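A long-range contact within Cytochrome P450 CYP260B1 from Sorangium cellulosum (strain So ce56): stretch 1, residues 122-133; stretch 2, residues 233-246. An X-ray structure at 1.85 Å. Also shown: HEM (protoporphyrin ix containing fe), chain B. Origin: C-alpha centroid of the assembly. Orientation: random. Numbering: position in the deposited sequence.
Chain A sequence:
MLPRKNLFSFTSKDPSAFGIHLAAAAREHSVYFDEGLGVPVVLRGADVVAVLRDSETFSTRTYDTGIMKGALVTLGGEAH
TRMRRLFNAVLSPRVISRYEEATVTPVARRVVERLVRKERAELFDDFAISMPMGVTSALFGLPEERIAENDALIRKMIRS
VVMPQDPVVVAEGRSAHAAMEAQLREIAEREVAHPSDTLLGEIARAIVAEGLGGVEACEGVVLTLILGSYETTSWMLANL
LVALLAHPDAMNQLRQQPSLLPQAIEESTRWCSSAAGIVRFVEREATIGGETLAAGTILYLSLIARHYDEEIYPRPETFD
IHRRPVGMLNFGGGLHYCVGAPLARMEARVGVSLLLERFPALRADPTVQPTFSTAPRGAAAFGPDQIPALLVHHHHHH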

ATOM      1  N   GLU A 122       7.723  17.733  -8.846  1.00 27.45           N
ATOM      2  CA  GLU A 122       7.362  17.250  -7.585  1.00 24.79           C
ATOM      3  C   GLU A 122       6.832  15.832  -7.899  1.00 27.12           C
ATOM      4  O   GLU A 122       5.693  15.683  -8.436  1.00 22.74           O
ATOM      5  CB  GLU A 122       6.299  18.155  -7.051  1.00 24.04           C
ATOM      6  CG  GLU A 122       5.960  18.086  -5.607  1.00 23.82           C
ATOM      7  CD  GLU A 122       5.330  16.741  -5.250  1.00 25.91           C
ATOM      8  OE1 GLU A 122       4.122  16.566  -5.408  1.00 25.95           O
ATOM      9  OE2 GLU A 122       6.084  15.867  -4.838  1.00 20.99           O
ATOM     10  N   LEU A 123       7.640  14.807  -7.607  1.00 25.56           N
ATOM     11  CA  LEU A 123       7.375  13.448  -8.128  1.00 22.78           C
ATOM     12  C   LEU A 123       6.263  12.722  -7.350  1.00 21.93           C
ATOM     13  O   LEU A 123       5.829  11.673  -7.799  1.00 20.54           O
ATOM     14  CB  LEU A 123       8.631  12.602  -8.133  1.00 21.19           C
ATOM     15  CG  LEU A 123       9.744  13.005  -9.069  1.00 23.59           C
ATOM     16  CD1 LEU A 123      11.026  12.180  -8.860  1.00 24.52           C
ATOM     17  CD2 LEU A 123       9.341  12.945 -10.502  1.00 25.66           C
ATOM     18  N   PHE A 124       5.787  13.249  -6.249  1.00 17.62           N
ATOM     19  CA  PHE A 124       4.577  12.695  -5.641  1.00 19.98           C
ATOM     20  C   PHE A 124       3.406  12.992  -6.610  1.00 22.05           C
ATOM     21  O   PHE A 124       2.823  12.096  -7.166  1.00 20.03           O
ATOM     22  CB  PHE A 124       4.233  13.201  -4.258  1.00 19.82           C
ATOM     23  CG  PHE A 124       3.095  12.433  -3.622  1.00 22.17           C
ATOM     24  CD1 PHE A 124       3.309  11.244  -3.035  1.00 25.04           C
ATOM     25  CD2 PHE A 124       1.764  12.912  -3.704  1.00 31.14           C
ATOM     26  CE1 PHE A 124       2.264  10.489  -2.502  1.00 26.35           C
ATOM     27  CE2 PHE A 124       0.713  12.180  -3.209  1.00 33.09           C
ATOM     28  CZ  PHE A 124       0.959  10.921  -2.613  1.00 33.53           C
ATOM     29  N   ASP A 125       3.123  14.273  -6.837  1.00 19.96           N
ATOM     30  CA  ASP A 125       2.037  14.637  -7.747  1.00 23.92           C
ATOM     31  C   ASP A 125       2.274  14.144  -9.160  1.00 24.89           C
ATOM     32  O   ASP A 125       1.316  13.689  -9.832  1.00 26.19           O
ATOM     33  CB  ASP A 125       1.907  16.176  -7.770  1.00 25.09           C
ATOM     34  CG  ASP A 125       1.243  16.767  -6.534  1.00 28.84           C
ATOM     35  OD1 ASP A 125       0.692  16.065  -5.664  1.00 30.18           O
ATOM     36  OD2 ASP A 125       1.263  18.011  -6.411  1.00 33.15           O
ATOM     37  N   ASP A 126       3.521  14.266  -9.662  1.00 21.26           N
ATOM     38  CA  ASP A 126       3.880  14.068 -11.078  1.00 22.60           C
ATOM     39  C   ASP A 126       4.210  12.597 -11.488  1.00 21.42           C
ATOM     40  O   ASP A 126       4.436  12.313 -12.661  1.00 24.35           O
ATOM     41  CB  ASP A 126       5.141  14.985 -11.431  1.00 25.46           C
ATOM     42  CG  ASP A 126       4.825  16.562 -11.381  1.00 30.57           C
ATOM     43  OD1 ASP A 126       3.636  16.872 -11.457  1.00 29.25           O
ATOM     44  OD2 ASP A 126       5.736  17.424 -11.171  1.00 30.01           O
ATOM     45  N   PHE A 127       4.339  11.699 -10.519  1.00 20.21           N
ATOM     46  CA  PHE A 127       4.659  10.297 -10.760  1.00 18.57           C
ATOM     47  C   PHE A 127       3.884   9.384  -9.806  1.00 18.54           C
ATOM     48  O   PHE A 127       3.176   8.480 -10.284  1.00 17.63           O
ATOM     49  CB  PHE A 127       6.146  10.075 -10.618  1.00 18.43           C
ATOM     50  CG  PHE A 127       6.588   8.670 -10.904  1.00 21.49           C
ATOM     51  CD1 PHE A 127       6.819   8.258 -12.172  1.00 23.25           C
ATOM     52  CD2 PHE A 127       6.687   7.744  -9.854  1.00 20.29           C
ATOM     53  CE1 PHE A 127       7.285   6.975 -12.430  1.00 22.12           C
ATOM     54  CE2 PHE A 127       7.118   6.463 -10.101  1.00 21.62           C
ATOM     55  CZ  PHE A 127       7.398   6.083 -11.396  1.00 23.17           C
ATOM     56  N   ALA A 128       4.059   9.534  -8.486  1.00 18.13           N
ATOM     57  CA  ALA A 128       3.518   8.571  -7.538  1.00 18.41           C
ATOM     58  C   ALA A 128       1.987   8.528  -7.613  1.00 18.86           C
ATOM     59  O   ALA A 128       1.382   7.472  -7.472  1.00 16.86           O
ATOM     60  CB  ALA A 128       3.991   8.807  -6.128  1.00 18.51           C
ATOM     61  N   ILE A 129       1.361   9.657  -7.864  1.00 15.79           N
ATOM     62  CA  ILE A 129      -0.082   9.702  -7.972  1.00 18.88           C
ATOM     63  C   ILE A 129      -0.456   9.250  -9.415  1.00 17.55           C
ATOM     64  O   ILE A 129      -1.433   8.583  -9.608  1.00 19.16           O
ATOM     65  CB  ILE A 129      -0.631  11.191  -7.750  1.00 22.54           C
ATOM     66  CG1 ILE A 129      -0.631  11.626  -6.287  1.00 28.12           C
ATOM     67  CG2 ILE A 129      -2.034  11.334  -8.292  1.00 25.57           C
ATOM     68  CD1 ILE A 129      -1.524  10.837  -5.399  1.00 34.47           C
ATOM     69  N   SER A 130       0.230   9.802 -10.374  1.00 18.71           N
ATOM     70  CA  SER A 130      -0.075   9.676 -11.842  1.00 22.32           C
ATOM     71  C   SER A 130      -0.100   8.243 -12.305  1.00 20.53           C
ATOM     72  O   SER A 130      -0.961   7.800 -13.139  1.00 20.78           O
ATOM     73  CB  SER A 130       1.050  10.299 -12.672  1.00 25.16           C
ATOM     74  OG  SER A 130       1.076  11.647 -12.483  1.00 30.84           O
ATOM     75  N   MET A 131       0.806   7.454 -11.740  1.00 19.79           N
ATOM     76  CA  MET A 131       0.876   6.000 -12.050  1.00 20.53           C
ATOM     77  C   MET A 131      -0.440   5.240 -11.764  1.00 19.69           C
ATOM     78  O   MET A 131      -1.059   4.699 -12.703  1.00 19.09           O
ATOM     79  CB  MET A 131       2.102   5.329 -11.362  1.00 20.20           C
ATOM     80  CG  MET A 131       3.399   5.634 -12.031  1.00 20.67           C
ATOM     81  SD  MET A 131       3.457   4.972 -13.719  1.00 21.84           S
ATOM     82  CE  MET A 131       3.250   3.223 -13.331  1.00 21.64           C
ATOM     83  N   PRO A 132      -0.882   5.176 -10.517  1.00 20.54           N
ATOM     84  CA  PRO A 132      -2.142   4.525 -10.265  1.00 20.26           C
ATOM     85  C   PRO A 132      -3.385   5.190 -10.870  1.00 19.10           C
ATOM     86  O   PRO A 132      -4.335   4.493 -11.208  1.00 18.77           O
ATOM     87  CB  PRO A 132      -2.230   4.472  -8.750  1.00 21.43           C
ATOM     88  CG  PRO A 132      -1.287   5.492  -8.299  1.00 20.60           C
ATOM     89  CD  PRO A 132      -0.188   5.497  -9.264  1.00 21.49           C
ATOM     90  N   MET A 133      -3.367   6.524 -11.095  1.00 20.66           N
ATOM     91  CA  MET A 133      -4.465   7.133 -11.811  1.00 20.75           C
ATOM     92  C   MET A 133      -4.604   6.575 -13.239  1.00 21.73           C
ATOM     93  O   MET A 133      -5.732   6.220 -13.619  1.00 25.93           O
ATOM     94  CB  MET A 133      -4.315   8.668 -11.888  1.00 20.31           C
ATOM     95  CG  MET A 133      -4.561   9.307 -10.535  1.00 24.62           C
ATOM     96  SD  MET A 133      -4.549  11.137 -10.631  1.00 26.42           S
ATOM     97  CE  MET A 133      -6.107  11.404 -11.444  1.00 29.05           C
ATOM     98  N   THR A 233      -0.458   2.270  -3.717  1.00 13.87           N
ATOM     99  CA  THR A 233       0.512   2.332  -4.735  1.00 15.14           C
ATOM    100  C   THR A 233       1.293   3.645  -4.729  1.00 16.63           C
ATOM    101  O   THR A 233       2.508   3.641  -4.932  1.00 15.03           O
ATOM    102  CB  THR A 233      -0.157   2.130  -6.153  1.00 17.82           C
ATOM    103  OG1 THR A 233      -0.794   0.850  -6.185  1.00 22.85           O
ATOM    104  CG2 THR A 233       0.914   2.178  -7.190  1.00 21.01           C
ATOM    105  N   SER A 234       0.581   4.775  -4.546  1.00 14.32           N
ATOM    106  CA  SER A 234       1.238   6.069  -4.518  1.00 16.27           C
ATOM    107  C   SER A 234       2.252   6.221  -3.361  1.00 13.94           C
ATOM    108  O   SER A 234       3.385   6.669  -3.625  1.00 14.95           O
ATOM    109  CB  SER A 234       0.172   7.186  -4.408  1.00 18.21           C
ATOM    110  OG  SER A 234      -0.558   7.256  -5.648  1.00 26.00           O
ATOM    111  N   TRP A 235       1.924   5.665  -2.224  1.00 14.06           N
ATOM    112  CA  TRP A 235       2.831   5.820  -1.007  1.00 15.06           C
ATOM    113  C   TRP A 235       4.023   4.908  -1.164  1.00 17.32           C
ATOM    114  O   TRP A 235       5.183   5.318  -0.863  1.00 15.91           O
ATOM    115  CB  TRP A 235       2.114   5.707   0.266  1.00 17.49           C
ATOM    116  CG  TRP A 235       1.221   6.877   0.456  1.00 21.98           C
ATOM    117  CD1 TRP A 235      -0.171   6.896   0.358  1.00 25.73           C
ATOM    118  CD2 TRP A 235       1.627   8.222   0.675  1.00 27.46           C
ATOM    119  NE1 TRP A 235      -0.622   8.180   0.499  1.00 25.19           N
ATOM    120  CE2 TRP A 235       0.452   9.006   0.736  1.00 26.37           C
ATOM    121  CE3 TRP A 235       2.876   8.845   0.837  1.00 27.21           C
ATOM    122  CZ2 TRP A 235       0.504  10.399   0.872  1.00 30.69           C
ATOM    123  CZ3 TRP A 235       2.930  10.220   1.034  1.00 29.57           C
ATOM    124  CH2 TRP A 235       1.759  10.987   1.019  1.00 31.45           C
ATOM    125  N   MET A 236       3.822   3.721  -1.769  1.00 16.45           N
ATOM    126  CA  MET A 236       4.996   2.853  -2.102  1.00 17.10           C
ATOM    127  C   MET A 236       5.920   3.456  -3.111  1.00 17.48           C
ATOM    128  O   MET A 236       7.165   3.449  -2.959  1.00 13.82           O
ATOM    129  CB  MET A 236       4.538   1.467  -2.589  1.00 18.07           C
ATOM    130  CG  MET A 236       5.699   0.599  -3.185  1.00 19.78           C
ATOM    131  SD  MET A 236       5.182  -1.145  -3.200  1.00 21.99           S
ATOM    132  CE  MET A 236       6.752  -1.892  -3.678  1.00 21.07           C
ATOM    133  N   LEU A 237       5.339   4.023  -4.174  1.00 15.13           N
ATOM    134  CA  LEU A 237       6.146   4.712  -5.148  1.00 16.80           C
ATOM    135  C   LEU A 237       6.819   5.919  -4.560  1.00 14.38           C
ATOM    136  O   LEU A 237       8.006   6.139  -4.857  1.00 15.59           O
ATOM    137  CB  LEU A 237       5.332   5.099  -6.384  1.00 16.87           C
ATOM    138  CG  LEU A 237       4.741   3.960  -7.281  1.00 20.12           C
ATOM    139  CD1 LEU A 237       3.801   4.547  -8.349  1.00 22.21           C
ATOM    140  CD2 LEU A 237       5.866   3.185  -7.891  1.00 21.23           C
ATOM    141  N   ALA A 238       6.116   6.675  -3.713  1.00 14.00           N
ATOM    142  CA  ALA A 238       6.664   7.845  -3.136  1.00 14.97           C
ATOM    143  C   ALA A 238       7.925   7.466  -2.323  1.00 16.18           C
ATOM    144  O   ALA A 238       8.981   8.056  -2.479  1.00 15.94           O
ATOM    145  CB  ALA A 238       5.683   8.546  -2.201  1.00 14.08           C
ATOM    146  N   ASN A 239       7.820   6.463  -1.470  1.00 15.97           N
ATOM    147  CA  ASN A 239       8.971   6.162  -0.597  1.00 15.80           C
ATOM    148  C   ASN A 239      10.100   5.429  -1.295  1.00 16.56           C
ATOM    149  O   ASN A 239      11.245   5.539  -0.895  1.00 16.46           O
ATOM    150  CB  ASN A 239       8.476   5.370   0.568  1.00 16.81           C
ATOM    151  CG  ASN A 239       7.559   6.172   1.481  1.00 16.93           C
ATOM    152  OD1 ASN A 239       7.251   7.338   1.246  1.00 22.11           O
ATOM    153  ND2 ASN A 239       7.185   5.570   2.545  1.00 16.70           N
ATOM    154  N   LEU A 240       9.835   4.804  -2.452  1.00 15.43           N
ATOM    155  CA  LEU A 240      10.855   4.280  -3.296  1.00 15.95           C
ATOM    156  C   LEU A 240      11.650   5.408  -3.894  1.00 17.75           C
ATOM    157  O   LEU A 240      12.896   5.451  -3.870  1.00 17.63           O
ATOM    158  CB  LEU A 240      10.228   3.379  -4.373  1.00 15.60           C
ATOM    159  CG  LEU A 240      11.155   2.868  -5.444  1.00 15.18           C
ATOM    160  CD1 LEU A 240      12.388   2.234  -4.891  1.00 17.93           C
ATOM    161  CD2 LEU A 240      10.423   1.984  -6.481  1.00 16.78           C
ATOM    162  N   LEU A 241      10.951   6.423  -4.394  1.00 18.14           N
ATOM    163  CA  LEU A 241      11.655   7.512  -4.950  1.00 17.14           C
ATOM    164  C   LEU A 241      12.479   8.234  -3.845  1.00 17.23           C
ATOM    165  O   LEU A 241      13.545   8.675  -4.142  1.00 19.41           O
ATOM    166  CB  LEU A 241      10.683   8.489  -5.574  1.00 18.64           C
ATOM    167  CG  LEU A 241      10.131   7.953  -6.906  1.00 20.69           C
ATOM    168  CD1 LEU A 241       9.085   8.951  -7.307  1.00 25.36           C
ATOM    169  CD2 LEU A 241      11.121   7.771  -7.989  1.00 24.25           C
ATOM    170  N   VAL A 242      11.933   8.361  -2.656  1.00 16.05           N
ATOM    171  CA  VAL A 242      12.673   8.979  -1.535  1.00 18.31           C
ATOM    172  C   VAL A 242      13.978   8.231  -1.351  1.00 19.09           C
ATOM    173  O   VAL A 242      15.081   8.839  -1.329  1.00 19.98           O
ATOM    174  CB  VAL A 242      11.856   9.034  -0.249  1.00 20.07           C
ATOM    175  CG1 VAL A 242      12.721   9.363   1.011  1.00 22.22           C
ATOM    176  CG2 VAL A 242      10.715  10.061  -0.338  1.00 22.60           C
ATOM    177  N   ALA A 243      13.861   6.936  -1.225  1.00 18.53           N
ATOM    178  CA  ALA A 243      15.030   6.051  -0.972  1.00 20.34           C
ATOM    179  C   ALA A 243      16.012   6.180  -2.048  1.00 19.47           C
ATOM    180  O   ALA A 243      17.240   6.197  -1.768  1.00 23.58           O
ATOM    181  CB  ALA A 243      14.593   4.625  -0.846  1.00 18.71           C
ATOM    182  N   LEU A 244      15.570   6.191  -3.316  1.00 19.38           N
ATOM    183  CA  LEU A 244      16.538   6.348  -4.389  1.00 21.02           C
ATOM    184  C   LEU A 244      17.176   7.753  -4.442  1.00 20.99           C
ATOM    185  O   LEU A 244      18.411   7.878  -4.502  1.00 25.85           O
ATOM    186  CB  LEU A 244      15.959   6.012  -5.791  1.00 23.91           C
ATOM    187  CG  LEU A 244      15.519   4.525  -5.827  1.00 28.63           C
ATOM    188  CD1 LEU A 244      14.908   4.182  -7.155  1.00 28.69           C
ATOM    189  CD2 LEU A 244      16.617   3.515  -5.493  1.00 28.53           C
ATOM    190  N   LEU A 245      16.370   8.804  -4.460  1.00 20.31           N
ATOM    191  CA  LEU A 245      16.899  10.154  -4.548  1.00 23.58           C
ATOM    192  C   LEU A 245      17.755  10.511  -3.338  1.00 24.08           C
ATOM    193  O   LEU A 245      18.716  11.286  -3.471  1.00 24.09           O
ATOM    194  CB  LEU A 245      15.813  11.166  -4.670  1.00 25.70           C
ATOM    195  CG  LEU A 245      14.862  11.073  -5.878  1.00 27.79           C
ATOM    196  CD1 LEU A 245      13.746  12.094  -5.728  1.00 30.80           C
ATOM    197  CD2 LEU A 245      15.609  11.283  -7.157  1.00 28.37           C
ATOM    198  N   ALA A 246      17.458   9.943  -2.181  1.00 25.55           N
ATOM    199  CA  ALA A 246      18.274  10.205  -0.976  1.00 25.52           C
ATOM    200  C   ALA A 246      19.630   9.429  -0.989  1.00 24.03           C
ATOM    201  O   ALA A 246      20.436   9.612  -0.065  1.00 27.52           O
ATOM    202  CB  ALA A 246      17.511   9.857   0.294  1.00 23.36           C
TER
HETATM  203  CHA HEM B 401      -3.952  -6.669   2.156  1.00 15.08           C
HETATM  204  CHB HEM B 401      -0.361  -3.393   2.063  1.00 15.47           C
HETATM  205  CHC HEM B 401      -0.888  -2.948  -2.687  1.00 14.32           C
HETATM  206  CHD HEM B 401      -4.986  -5.407  -2.352  1.00 14.41           C
HETATM  207  C1A HEM B 401      -2.900  -5.889   2.543  1.00 15.35           C
HETATM  208  C2A HEM B 401      -2.359  -5.808   3.855  1.00 15.83           C
HETATM  209  C3A HEM B 401      -1.321  -4.914   3.823  1.00 15.39           C
HETATM  210  C4A HEM B 401      -1.299  -4.349   2.506  1.00 15.23           C
HETATM  211  CMA HEM B 401      -0.450  -4.493   5.025  1.00 15.82           C
HETATM  212  CAA HEM B 401      -2.751  -6.678   5.043  1.00 17.82           C
HETATM  213  CBA HEM B 401      -4.034  -6.129   5.690  1.00 19.86           C
HETATM  214  CGA HEM B 401      -4.331  -6.769   7.002  1.00 21.04           C
HETATM  215  O1A HEM B 401      -3.740  -7.849   7.332  1.00 19.09           O
HETATM  216  O2A HEM B 401      -5.011  -6.140   7.850  1.00 20.17           O
HETATM  217  C1B HEM B 401      -0.223  -2.953   0.802  1.00 15.54           C
HETATM  218  C2B HEM B 401       0.857  -2.092   0.403  1.00 15.48           C
HETATM  219  C3B HEM B 401       0.706  -1.985  -0.966  1.00 16.04           C
HETATM  220  C4B HEM B 401      -0.478  -2.747  -1.372  1.00 14.57           C
HETATM  221  CMB HEM B 401       1.930  -1.371   1.238  1.00 18.58           C
HETATM  222  CAB HEM B 401       1.579  -1.145  -1.748  1.00 16.21           C
HETATM  223  CBB HEM B 401       1.437  -0.682  -2.945  1.00 20.82           C
HETATM  224  C1C HEM B 401      -2.073  -3.598  -3.029  1.00 14.47           C
HETATM  225  C2C HEM B 401      -2.532  -3.681  -4.382  1.00 13.96           C
HETATM  226  C3C HEM B 401      -3.705  -4.376  -4.272  1.00 15.63           C
HETATM  227  C4C HEM B 401      -3.966  -4.657  -2.897  1.00 16.82           C
HETATM  228  CMC HEM B 401      -1.747  -3.067  -5.516  1.00 13.42           C
HETATM  229  CAC HEM B 401      -4.618  -4.788  -5.356  1.00 18.30           C
HETATM  230  CBC HEM B 401      -4.156  -5.026  -6.575  1.00 22.02           C
HETATM  231  C1D HEM B 401      -4.988  -5.941  -1.069  1.00 16.05           C
HETATM  232  C2D HEM B 401      -6.093  -6.847  -0.659  1.00 16.38           C
HETATM  233  C3D HEM B 401      -5.821  -7.196   0.592  1.00 17.25           C
HETATM  234  C4D HEM B 401      -4.548  -6.536   0.921  1.00 15.92           C
HETATM  235  CMD HEM B 401      -7.332  -7.223  -1.449  1.00 15.56           C
HETATM  236  CAD HEM B 401      -6.587  -8.182   1.491  1.00 16.95           C
HETATM  237  CBD HEM B 401      -5.959  -9.553   1.323  1.00 18.34           C
HETATM  238  CGD HEM B 401      -6.665 -10.638   2.148  1.00 20.70           C
HETATM  239  O1D HEM B 401      -7.373 -10.364   3.165  1.00 20.18           O
HETATM  240  O2D HEM B 401      -6.541 -11.870   1.836  1.00 21.84           O
HETATM  241  NA  HEM B 401      -2.199  -4.981   1.721  1.00 14.70           N
HETATM  242  NB  HEM B 401      -0.883  -3.402  -0.290  1.00 15.11           N
HETATM  243  NC  HEM B 401      -2.871  -4.216  -2.171  1.00 14.26           N
HETATM  244  ND  HEM B 401      -4.088  -5.766  -0.071  1.00 14.83           N
HETATM  245 FE   HEM B 401      -2.507  -4.643  -0.187  1.00 15.68          FE
HETATM  246  O   HOH W   1      -3.828  -2.855   0.387  1.00 18.48           O

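A single side-chain-to-backbone hydrogen bond, from Ser-234 OG to Ala-128 O (2.7 Å), is the only hydrogen bond in a largely apolar contact between residues at least 101 positions apart in sequence. It forms where the backbones come closest, the CA atoms of Ala-128 and Ser-234 lying 4.5 Å apart. Within the chain, Ala-128 N and Ile-129 N bond to Leu-123 O and Phe-124 O, respectively, in a widened, pi-type turn. The m rotamer of Ser-234 directs its hydroxyl to Ala-128 O, and a CA-H...O contact from Ser-234 CA to the same oxygen (3.3 Å) reinforces the approach.

Small residues suit this close approach; the helix axes, inclined at 116°, stay 9.6 Å apart at their nearest. The methyl of Ala-128 rests against the second helix, with its CB 4.0 Å from Leu-237 CB and 4.3 Å from Ala-238 CB. Leu-237 is the knob of the interface: its side chain sits among Phe-127, Ala-128, Met-131 and Pro-132, and its CD1 reaches to 3.5 Å from Met-131 CB. The compact ring of Pro-132 closes over the serine, placing CG 3.3 Å from Ser-234 OG.

To one side of Ala-128, the t rotamer of Phe-124 brings its ring tip over one face of the Trp-235 ring, with Phe-124 CZ 3.6 Å from Trp-235 CZ2; the planes are inclined by 35°. The edge of the phenyl ring meets Ala-238, Phe-124 CD1 to Ala-238 CB 3.7 Å. Farther along the second helix, Leu-241 CD1 touches both Leu-123 CB (3.8 Å) and Phe-127 CD2 (3.7 Å), packing against both of these buried side chains.

Altogether the contact buries 565 Å², both sides summed. Glu-122 takes no part, instead capping the first helix by accepting from Phe-124 N and Asp-125 N.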